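Local coordinates for protein cytolethal distending toxin subunit A (Haemophilus ducreyi, PDB 1SR4) that serves as a ricin-type lectin subunit of a tripartite bacterial genotoxin and, paired with CdtC, is probably required to deliver the CdtB subunit into host cells, at residues R107-F112 / E141-P146; Q115-C120 / L128-C133; V163-V168 / D190-L195. One frame throughout, in Å; residues are numbered along the deposited sequence.

Followed from the N terminus, the chain first enters interaction 1 at 107-112 and runs along strand 110-114 into the turn of 115-120. Interaction 2 closes a short loop there, the hairpin of strands 120-124 and 127-131 returning to 128-133 and its disulfide partner. Only afterwards does 141-146 complete interaction 1, so the smaller loop sits wholly within the larger one. Interaction 3 follows in series, 163-168 being closed by 190-195. None of the loops cross. Side chains join the three: Arg111 packs on the disulfide, Phe142 on Leu128, Leu144 on Leu195 and Leu128 on Val163, tying successive hairpins of the lectin domain together.

Interaction 1. Residues R107-F112 / E141-P146; sequences REYFRF and EFELLP
Around the Tyr109 ring, one face carries the carbonyl oxygen of Arg107 near its rim, while Glu141 OE1 lies in plane at the edge, 3.5 Å from Tyr109 CD2. The electropositive ring hydrogens suit an acceptor there, and the carboxylate is turned 73° from the ring. Tyr109 CG and Glu141 CG both stand anti to their own carbonyl carbons, beside the backbone N; beyond CG the Glu141 chain is extended, and its OE1 is also held by the backbone N of His106. The CB methylene of Glu143 lies obliquely to the tyrosine, 4.0 Å from Tyr109 CD1, so the aliphatic part of an acidic residue packs against the aromatic. At the edge of the Phe142 ring, in plane, lies the carbonyl oxygen of Phe110. Two groups come to the edge of Phe112: Phe142 CD2, 4.2 Å from Phe112 CD2, and Leu144 CD1, a methyl of the branched leucine chain, 4.3 Å from Phe112 CZ.

These rings flank a single antiparallel bridge, the hydrogen-bonded pair of Phe110 and Phe142. Phe110 N gives to Phe142 O at 2.8 Å, and Phe142 N returns a bond of 2.7 Å to Phe110 O; each donor lies in the plane of the carbonyl it meets. The two strands, 110-112 and 142-146, belong to different hairpins and cross at 108°, which leaves room for one bridge; the fold is the beta-trefoil of ricin-type lectins. Water 1 accepts from Leu144 N and lies 2.7 Å from Glu108 O.

Phe112, Phe142 and Leu144 are buried, and Met101 of strand 99-103 packs against Phe110, Phe112 and Leu144. The contact also borders the other subunits: Arg107 forms a salt bridge with Asp260, Glu108 OE1 a hydrogen bond with Thr205 and Phe110 a packing contact with Ser238, all of the CdtB chain, while Pro146 packs on Leu156 of the CdtC chain.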
loop_
_atom_site.group_PDB
_atom_site.type_symbol
_atom_site.label_atom_id
_atom_site.label_comp_id
_atom_site.label_asym_id
_atom_site.label_seq_id
_atom_site.Cartn_x
_atom_site.Cartn_y
_atom_site.Cartn_z
ATOM N N ARG A 107 0.587 0.077 20.174
ATOM C CA ARG A 107 -0.213 -0.053 18.960
ATOM C C ARG A 107 -0.256 1.259 18.187
ATOM O O ARG A 107 -0.297 2.340 18.773
ATOM C CB ARG A 107 -1.639 -0.506 19.302
ATOM C CG ARG A 107 -1.684 -1.926 19.849
ATOM C CD ARG A 107 -3.090 -2.378 20.210
ATOM N NE ARG A 107 -3.062 -3.726 20.765
ATOM C CZ ARG A 107 -4.138 -4.414 21.125
ATOM N NH1 ARG A 107 -5.346 -3.880 20.987
ATOM N NH2 ARG A 107 -4.006 -5.639 21.612
ATOM N N GLU A 108 -0.226 1.141 16.867
ATOM C CA GLU A 108 -0.289 2.285 15.959
ATOM C C GLU A 108 0.977 3.127 15.831
ATOM O O GLU A 108 0.997 4.091 15.067
ATOM C CB GLU A 108 -1.487 3.172 16.313
ATOM C CG GLU A 108 -2.825 2.447 16.141
ATOM C CD GLU A 108 -4.011 3.397 16.173
ATOM O OE1 GLU A 108 -4.431 3.778 17.288
ATOM O OE2 GLU A 108 -4.506 3.776 15.085
ATOM N N TYR A 109 2.034 2.780 16.564
ATOM C CA TYR A 109 3.278 3.531 16.434
ATOM C C TYR A 109 4.331 2.741 15.662
ATOM O O TYR A 109 4.271 1.502 15.561
ATOM C CB TYR A 109 3.858 3.914 17.796
ATOM C CG TYR A 109 2.924 4.699 18.697
ATOM C CD1 TYR A 109 1.899 5.485 18.172
ATOM C CD2 TYR A 109 3.094 4.671 20.078
ATOM C CE1 TYR A 109 1.062 6.224 19.008
ATOM C CE2 TYR A 109 2.272 5.405 20.921
ATOM C CZ TYR A 109 1.258 6.179 20.380
ATOM O OH TYR A 109 0.463 6.915 21.224
ATOM N N PHE A 110 5.302 3.471 15.125
ATOM C CA PHE A 110 6.379 2.875 14.357
ATOM C C PHE A 110 7.732 3.378 14.818
ATOM O O PHE A 110 7.850 4.453 15.428
ATOM C CB PHE A 110 6.208 3.219 12.877
ATOM C CG PHE A 110 4.979 2.624 12.266
ATOM C CD1 PHE A 110 4.966 1.290 11.870
ATOM C CD2 PHE A 110 3.817 3.388 12.121
ATOM C CE1 PHE A 110 3.813 0.708 11.332
ATOM C CE2 PHE A 110 2.656 2.818 11.585
ATOM C CZ PHE A 110 2.661 1.470 11.189
ATOM N N ARG A 111 8.748 2.584 14.531
ATOM C CA ARG A 111 10.111 2.951 14.848
ATOM C C ARG A 111 10.897 2.716 13.564
ATOM O O ARG A 111 10.468 1.937 12.697
ATOM C CB ARG A 111 10.654 2.104 15.975
ATOM C CG ARG A 111 10.980 0.701 15.583
ATOM C CD ARG A 111 11.880 0.127 16.633
ATOM N NE ARG A 111 12.285 -1.240 16.348
ATOM C CZ ARG A 111 12.975 -1.984 17.202
ATOM N NH1 ARG A 111 13.326 -1.475 18.376
ATOM N NH2 ARG A 111 13.289 -3.234 16.890
ATOM N N PHE A 112 12.033 3.395 13.439
ATOM C CA PHE A 112 12.872 3.309 12.246
ATOM C C PHE A 112 14.287 2.845 12.567
ATOM O O PHE A 112 15.014 3.505 13.309
ATOM C CB PHE A 112 12.915 4.677 11.566
ATOM C CG PHE A 112 11.565 5.166 11.110
ATOM C CD1 PHE A 112 11.110 4.891 9.824
ATOM C CD2 PHE A 112 10.734 5.868 11.984
ATOM C CE1 PHE A 112 9.848 5.305 9.416
ATOM C CE2 PHE A 112 9.462 6.291 11.587
ATOM C CZ PHE A 112 9.018 6.008 10.300
ATOM N N GLU A 141 9.503 6.006 19.244
ATOM C CA GLU A 141 8.222 5.641 18.655
ATOM C C GLU A 141 7.576 6.856 18.019
ATOM O O GLU A 141 7.574 7.945 18.600
ATOM C CB GLU A 141 7.289 5.056 19.716
ATOM C CG GLU A 141 7.686 3.664 20.211
ATOM C CD GLU A 141 6.538 2.972 20.931
ATOM O OE1 GLU A 141 5.706 2.324 20.265
ATOM O OE2 GLU A 141 6.451 3.102 22.168
ATOM N N PHE A 142 7.026 6.665 16.822
ATOM C CA PHE A 142 6.399 7.746 16.076
ATOM C C PHE A 142 5.025 7.365 15.533
ATOM O O PHE A 142 4.772 6.217 15.174
ATOM C CB PHE A 142 7.299 8.162 14.897
ATOM C CG PHE A 142 8.640 8.702 15.315
ATOM C CD1 PHE A 142 8.829 10.071 15.493
ATOM C CD2 PHE A 142 9.697 7.843 15.579
ATOM C CE1 PHE A 142 10.049 10.578 15.927
ATOM C CE2 PHE A 142 10.923 8.342 16.018
ATOM C CZ PHE A 142 11.095 9.723 16.193
ATOM N N GLU A 143 4.131 8.342 15.506
ATOM C CA GLU A 143 2.801 8.138 14.957
ATOM C C GLU A 143 2.813 8.848 13.607
ATOM O O GLU A 143 3.153 10.024 13.530
ATOM C CB GLU A 143 1.718 8.767 15.851
ATOM C CG GLU A 143 0.324 8.693 15.205
ATOM C CD GLU A 143 -0.836 9.073 16.133
ATOM O OE1 GLU A 143 -0.794 10.156 16.763
ATOM O OE2 GLU A 143 -1.806 8.281 16.207
ATOM N N LEU A 144 2.477 8.147 12.536
ATOM C CA LEU A 144 2.439 8.806 11.234
ATOM C C LEU A 144 0.982 9.110 10.946
ATOM O O LEU A 144 0.134 8.219 10.967
ATOM C CB LEU A 144 3.041 7.916 10.141
ATOM C CG LEU A 144 4.572 7.968 10.031
ATOM C CD1 LEU A 144 5.204 7.570 11.361
ATOM C CD2 LEU A 144 5.038 7.047 8.907
ATOM N N LEU A 145 0.704 10.382 10.705
ATOM C CA LEU A 145 -0.639 10.863 10.443
ATOM C C LEU A 145 -0.823 11.077 8.939
ATOM O O LEU A 145 -0.166 11.918 8.334
ATOM C CB LEU A 145 -0.851 12.185 11.185
ATOM C CG LEU A 145 -0.280 12.328 12.612
ATOM C CD1 LEU A 145 -0.345 13.793 13.047
ATOM C CD2 LEU A 145 -1.050 11.455 13.580
ATOM N N PRO A 146 -1.729 10.325 8.321
ATOM C CA PRO A 146 -1.939 10.497 6.878
ATOM C C PRO A 146 -2.559 11.846 6.548
ATOM O O PRO A 146 -3.312 12.397 7.352
ATOM C CB PRO A 146 -2.868 9.329 6.525
ATOM C CG PRO A 146 -3.722 9.199 7.776
ATOM C CD PRO A 146 -2.683 9.362 8.901
HETATM O O HOH W 1 1.150 5.605 12.842
#

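Interaction 2. Residues Q115-C120 / L128-C133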
loop_
_atom_site.group_PDB
_atom_site.type_symbol
_atom_site.label_atom_id
_atom_site.label_comp_id
_atom_site.label_asym_id
_atom_site.label_seq_id
_atom_site.Cartn_x
_atom_site.Cartn_y
_atom_site.Cartn_z
ATOM N N GLN A 115 19.478 0.955 8.117
ATOM C CA GLN A 115 19.929 -0.221 7.384
ATOM C C GLN A 115 21.382 -0.550 7.633
ATOM O O GLN A 115 21.735 -1.704 7.813
ATOM C CB GLN A 115 19.752 -0.051 5.866
ATOM C CG GLN A 115 20.325 -1.223 5.088
ATOM C CD GLN A 115 20.068 -1.144 3.600
ATOM O OE1 GLN A 115 20.001 -0.049 3.024
ATOM N NE2 GLN A 115 19.943 -2.305 2.959
ATOM N N SER A 116 22.219 0.476 7.609
ATOM C CA SER A 116 23.650 0.298 7.777
ATOM C C SER A 116 24.126 0.173 9.208
ATOM O O SER A 116 24.900 -0.724 9.527
ATOM C CB SER A 116 24.397 1.464 7.118
ATOM O OG SER A 116 25.792 1.367 7.356
ATOM N N LEU A 117 23.647 1.066 10.068
ATOM C CA LEU A 117 24.103 1.099 11.452
ATOM C C LEU A 117 23.280 0.344 12.491
ATOM O O LEU A 117 23.766 0.090 13.586
ATOM C CB LEU A 117 24.264 2.555 11.883
ATOM C CG LEU A 117 25.169 3.397 10.974
ATOM C CD1 LEU A 117 25.138 4.857 11.442
ATOM C CD2 LEU A 117 26.607 2.869 11.006
ATOM N N GLY A 118 22.044 -0.009 12.159
ATOM C CA GLY A 118 21.226 -0.737 13.110
ATOM C C GLY A 118 20.724 0.106 14.268
ATOM O O GLY A 118 20.135 -0.424 15.206
ATOM N N THR A 119 20.964 1.409 14.226
ATOM C CA THR A 119 20.481 2.283 15.297
ATOM C C THR A 119 19.058 2.759 14.966
ATOM O O THR A 119 18.566 2.566 13.845
ATOM C CB THR A 119 21.416 3.511 15.507
ATOM O OG1 THR A 119 21.687 4.144 14.252
ATOM C CG2 THR A 119 22.746 3.069 16.122
ATOM N N CYS A 120 18.400 3.380 15.937
ATOM C CA CYS A 120 17.025 3.848 15.761
ATOM C C CYS A 120 16.864 5.354 15.792
ATOM O O CYS A 120 17.599 6.051 16.515
ATOM C CB CYS A 120 16.133 3.242 16.850
ATOM S SG CYS A 120 15.633 1.539 16.476
ATOM N N LEU A 128 16.072 15.241 15.757
ATOM C CA LEU A 128 16.130 13.792 15.794
ATOM C C LEU A 128 17.585 13.359 15.824
ATOM O O LEU A 128 18.431 14.026 15.262
ATOM C CB LEU A 128 15.474 13.196 14.536
ATOM C CG LEU A 128 13.992 13.457 14.241
ATOM C CD1 LEU A 128 13.656 12.879 12.857
ATOM C CD2 LEU A 128 13.107 12.819 15.333
ATOM N N ILE A 129 17.864 12.236 16.480
ATOM C CA ILE A 129 19.218 11.685 16.510
ATOM C C ILE A 129 19.003 10.211 16.226
ATOM O O ILE A 129 17.879 9.802 15.958
ATOM C CB ILE A 129 19.874 11.823 17.909
ATOM C CG1 ILE A 129 19.076 11.018 18.944
ATOM C CG2 ILE A 129 19.993 13.299 18.292
ATOM C CD1 ILE A 129 19.699 11.003 20.349
ATOM N N HIS A 130 20.071 9.422 16.245
ATOM C CA HIS A 130 19.944 7.980 16.091
ATOM C C HIS A 130 20.702 7.410 17.291
ATOM O O HIS A 130 21.724 7.966 17.705
ATOM C CB HIS A 130 20.521 7.483 14.745
ATOM C CG HIS A 130 22.005 7.639 14.604
ATOM N ND1 HIS A 130 22.873 6.569 14.645
ATOM C CD2 HIS A 130 22.769 8.733 14.375
ATOM C CE1 HIS A 130 24.107 6.996 14.446
ATOM N NE2 HIS A 130 24.072 8.306 14.281
ATOM N N ASP A 131 20.180 6.340 17.886
ATOM C CA ASP A 131 20.824 5.721 19.046
ATOM C C ASP A 131 20.410 4.264 19.141
ATOM O O ASP A 131 19.548 3.790 18.376
ATOM C CB ASP A 131 20.438 6.453 20.342
ATOM C CG ASP A 131 21.445 6.223 21.487
ATOM O OD1 ASP A 131 22.489 5.573 21.280
ATOM O OD2 ASP A 131 21.191 6.718 22.598
ATOM N N ILE A 132 21.025 3.555 20.080
ATOM C CA ILE A 132 20.738 2.148 20.286
ATOM C C ILE A 132 19.236 1.931 20.411
ATOM O O ILE A 132 18.548 2.632 21.143
ATOM C CB ILE A 132 21.477 1.634 21.546
ATOM C CG1 ILE A 132 22.990 1.738 21.304
ATOM C CG2 ILE A 132 21.113 0.176 21.833
ATOM C CD1 ILE A 132 23.798 2.000 22.552
ATOM N N CYS A 133 18.738 0.952 19.672
ATOM C CA CYS A 133 17.320 0.639 19.673
ATOM C C CYS A 133 16.830 -0.013 20.957
ATOM O O CYS A 133 17.507 -0.860 21.542
ATOM C CB CYS A 133 16.999 -0.292 18.505
ATOM S SG CYS A 133 17.296 0.401 16.842
HETATM O O HOH W 2 20.616 -0.505 17.810
#
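A covalent link dominates this contact: Cys120 SG and Cys133 SG are bonded at 2.0 Å, with a torsion of 99° about the sulfur-sulfur bond. Both sulfurs stand anti to their own carbonyl carbons, beside the backbone N.

Backbone bonds come next. Cys120 and Asp131 form an antiparallel hydrogen-bonded pair, in which Cys120 N meets Asp131 O at 2.7 Å, almost straight at 176°, and Asp131 N returns to Cys120 O at 2.9 Å. Water 2 extends the pairing, donating to Gly118 O and accepting from Cys133 N. The positive phi of Gly118, 73°, is easily adopted by a residue with no side chain.

Among side chains, Thr119 OG1 sits at the edge of the imidazole, 2.7 Å from His130 ND1 in a hydrogen bond. OG1 and the histidine CG each lie between backbone N and carbonyl carbon. Leu117 CD1 makes a van der Waals contact, oblique to the ring, 3.8 Å from His130 CE1. Asp131 OD2 forms a salt bridge with Arg79.

The disulfide fixes covalently the open end of the hairpin of strands 120-124 and 127-131; the threonine bond, together with a weak one from His130 NE2 to Ala75 O, would restrain the imidazole's rotation.

Interaction 3. Residues V163-V168 / D190-L195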
loop_
_atom_site.group_PDB
_atom_site.type_symbol
_atom_site.label_atom_id
_atom_site.label_comp_id
_atom_site.label_asym_id
_atom_site.label_seq_id
_atom_site.Cartn_x
_atom_site.Cartn_y
_atom_site.Cartn_z
ATOM N N VAL A 163 7.970 16.212 12.965
ATOM C CA VAL A 163 9.245 16.360 12.264
ATOM C C VAL A 163 9.066 17.421 11.177
ATOM O O VAL A 163 8.274 17.264 10.245
ATOM C CB VAL A 163 9.675 15.014 11.667
ATOM C CG1 VAL A 163 11.030 15.143 10.971
ATOM C CG2 VAL A 163 9.726 13.970 12.788
ATOM N N THR A 164 9.828 18.499 11.314
ATOM C CA THR A 164 9.756 19.668 10.441
ATOM C C THR A 164 11.066 19.909 9.701
ATOM O O THR A 164 12.141 19.609 10.222
ATOM C CB THR A 164 9.448 20.906 11.325
ATOM O OG1 THR A 164 8.324 20.605 12.160
ATOM C CG2 THR A 164 9.166 22.152 10.484
ATOM N N TYR A 165 10.985 20.472 8.494
ATOM C CA TYR A 165 12.195 20.752 7.724
ATOM C C TYR A 165 11.950 21.910 6.769
ATOM O O TYR A 165 10.806 22.262 6.499
ATOM C CB TYR A 165 12.620 19.516 6.916
ATOM C CG TYR A 165 11.598 19.109 5.880
ATOM C CD1 TYR A 165 11.708 19.535 4.548
ATOM C CD2 TYR A 165 10.505 18.324 6.241
ATOM C CE1 TYR A 165 10.741 19.182 3.599
ATOM C CE2 TYR A 165 9.534 17.964 5.312
ATOM C CZ TYR A 165 9.649 18.394 3.996
ATOM O OH TYR A 165 8.652 18.058 3.101
ATOM N N ASN A 166 13.031 22.494 6.259
ATOM C CA ASN A 166 12.914 23.586 5.307
ATOM C C ASN A 166 13.122 23.042 3.897
ATOM O O ASN A 166 14.211 22.608 3.558
ATOM C CB ASN A 166 13.975 24.657 5.590
ATOM C CG ASN A 166 15.387 24.075 5.685
ATOM O OD1 ASN A 166 15.645 23.136 6.457
ATOM N ND2 ASN A 166 16.312 24.636 4.906
ATOM N N PRO A 167 12.072 23.043 3.070
ATOM C CA PRO A 167 12.165 22.555 1.693
ATOM C C PRO A 167 13.260 23.341 0.958
ATOM O O PRO A 167 14.128 22.753 0.310
ATOM C CB PRO A 167 10.782 22.863 1.128
ATOM C CG PRO A 167 9.887 22.646 2.303
ATOM C CD PRO A 167 10.668 23.313 3.445
ATOM N N VAL A 168 13.213 24.671 1.069
ATOM C CA VAL A 168 14.202 25.523 0.414
ATOM C C VAL A 168 15.470 25.639 1.253
ATOM O O VAL A 168 15.418 25.883 2.465
ATOM C CB VAL A 168 13.627 26.945 0.138
ATOM C CG1 VAL A 168 14.715 27.866 -0.378
ATOM C CG2 VAL A 168 12.508 26.857 -0.892
ATOM N N ASP A 190 8.038 22.835 6.366
ATOM C CA ASP A 190 7.106 21.847 5.818
ATOM C C ASP A 190 7.132 20.646 6.757
ATOM O O ASP A 190 8.163 20.366 7.384
ATOM C CB ASP A 190 7.582 21.443 4.427
ATOM C CG ASP A 190 6.508 20.749 3.592
ATOM O OD1 ASP A 190 5.699 19.945 4.105
ATOM O OD2 ASP A 190 6.507 20.987 2.374
ATOM N N GLN A 191 6.004 19.954 6.886
ATOM C CA GLN A 191 5.963 18.795 7.762
ATOM C C GLN A 191 5.475 17.560 7.019
ATOM O O GLN A 191 5.159 16.545 7.648
ATOM C CB GLN A 191 5.061 19.052 8.982
ATOM C CG GLN A 191 5.522 20.199 9.875
ATOM C CD GLN A 191 4.648 20.362 11.111
ATOM O OE1 GLN A 191 3.425 20.194 11.045
ATOM N NE2 GLN A 191 5.269 20.706 12.243
ATOM N N THR A 192 5.407 17.622 5.689
ATOM C CA THR A 192 4.943 16.439 4.962
ATOM C C THR A 192 6.111 15.641 4.400
ATOM O O THR A 192 7.069 16.193 3.849
ATOM C CB THR A 192 3.944 16.789 3.812
ATOM O OG1 THR A 192 4.466 17.839 3.014
ATOM C CG2 THR A 192 2.615 17.261 4.377
ATOM N N TRP A 193 6.001 14.324 4.556
ATOM C CA TRP A 193 7.002 13.362 4.117
ATOM C C TRP A 193 6.363 12.279 3.272
ATOM O O TRP A 193 5.170 12.005 3.429
ATOM C CB TRP A 193 7.621 12.682 5.337
ATOM C CG TRP A 193 8.425 13.600 6.209
ATOM C CD1 TRP A 193 7.970 14.398 7.234
ATOM C CD2 TRP A 193 9.832 13.822 6.113
ATOM N NE1 TRP A 193 9.031 15.104 7.781
ATOM C CE2 TRP A 193 10.180 14.766 7.106
ATOM C CE3 TRP A 193 10.837 13.311 5.277
ATOM C CZ2 TRP A 193 11.500 15.212 7.286
ATOM C CZ3 TRP A 193 12.150 13.755 5.460
ATOM C CH2 TRP A 193 12.463 14.696 6.457
ATOM N N TYR A 194 7.142 11.666 2.382
ATOM C CA TYR A 194 6.614 10.558 1.585
ATOM C C TYR A 194 7.307 9.269 2.015
ATOM O O TYR A 194 8.508 9.263 2.332
ATOM C CB TYR A 194 6.868 10.743 0.080
ATOM C CG TYR A 194 6.659 12.150 -0.455
ATOM C CD1 TYR A 194 5.463 12.845 -0.236
ATOM C CD2 TYR A 194 7.654 12.777 -1.214
ATOM C CE1 TYR A 194 5.267 14.150 -0.781
ATOM C CE2 TYR A 194 7.472 14.066 -1.747
ATOM C CZ TYR A 194 6.283 14.739 -1.530
ATOM O OH TYR A 194 6.121 16.001 -2.072
ATOM N N LEU A 195 6.546 8.178 2.028
ATOM C CA LEU A 195 7.087 6.865 2.357
ATOM C C LEU A 195 7.570 6.429 0.975
ATOM O O LEU A 195 6.762 6.115 0.102
ATOM C CB LEU A 195 5.953 5.976 2.898
ATOM C CG LEU A 195 5.371 6.587 4.198
ATOM C CD1 LEU A 195 4.109 5.887 4.646
ATOM C CD2 LEU A 195 6.436 6.517 5.270
HETATM O O HOH W 3 6.041 15.707 9.987
#
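Tyr165 OH donates to the carbonyl oxygen of Thr192 at 2.6 Å, arriving in the carbonyl plane, and the same hydroxyl accepts from the backbone N of Gln66. With two partners, this buried phenol is well satisfied. Between the backbones, Asp190 N meets Tyr165 O at 2.8 Å and Tyr165 N meets Asp190 O at 3.0 Å, both nearly along the C=O axis. Gln191, its chain extended beyond CG, brings NE2 to Thr164 OG1 at 3.1 Å with the acceptor close to its amide plane. Gln191 OE1 takes the N of Gly183, and Thr164 OG1 is further bonded to Ser179 OG.

Asp190 OD1 receives two bonds from Thr192, one from N that closes an Asx turn and one from OG1 on the syn lone pair. A short acidic side chain can thus fix the local bend. The Tyr165-Asp190 pair is a single antiparallel bridge between strands 162-165 and 189-196, joining a late hairpin of the beta-trefoil to the strand that pairs with strand 62-65. Water 3 donates to both Val163 O and Gln191 O.

Outward from these bonds, Asp190 CB lies over one face of the Tyr165 ring in a CH-pi contact; the carboxylate plane lies nearly parallel to the ring, 8° away, the two side chains running side by side. Pro167 CG packs 3.4 Å from Asp190 CB. Tyr165 and Trp193 reach tip to tip, Tyr165 CE2 over one face of the indole near its rim; the pair is oblique, planes at 56°, with Tyr165 CD2 3.4 Å from Trp193 CZ2. Both residues suit their places by offering a broad apolar face plus one polar atom for a buried carbonyl. The indole NE1 points edge-on at Val163 O in a weak bond of 3.4 Å, while Val163 CG1, anti to its backbone N, places a methyl 3.7 Å from Trp193 CZ2.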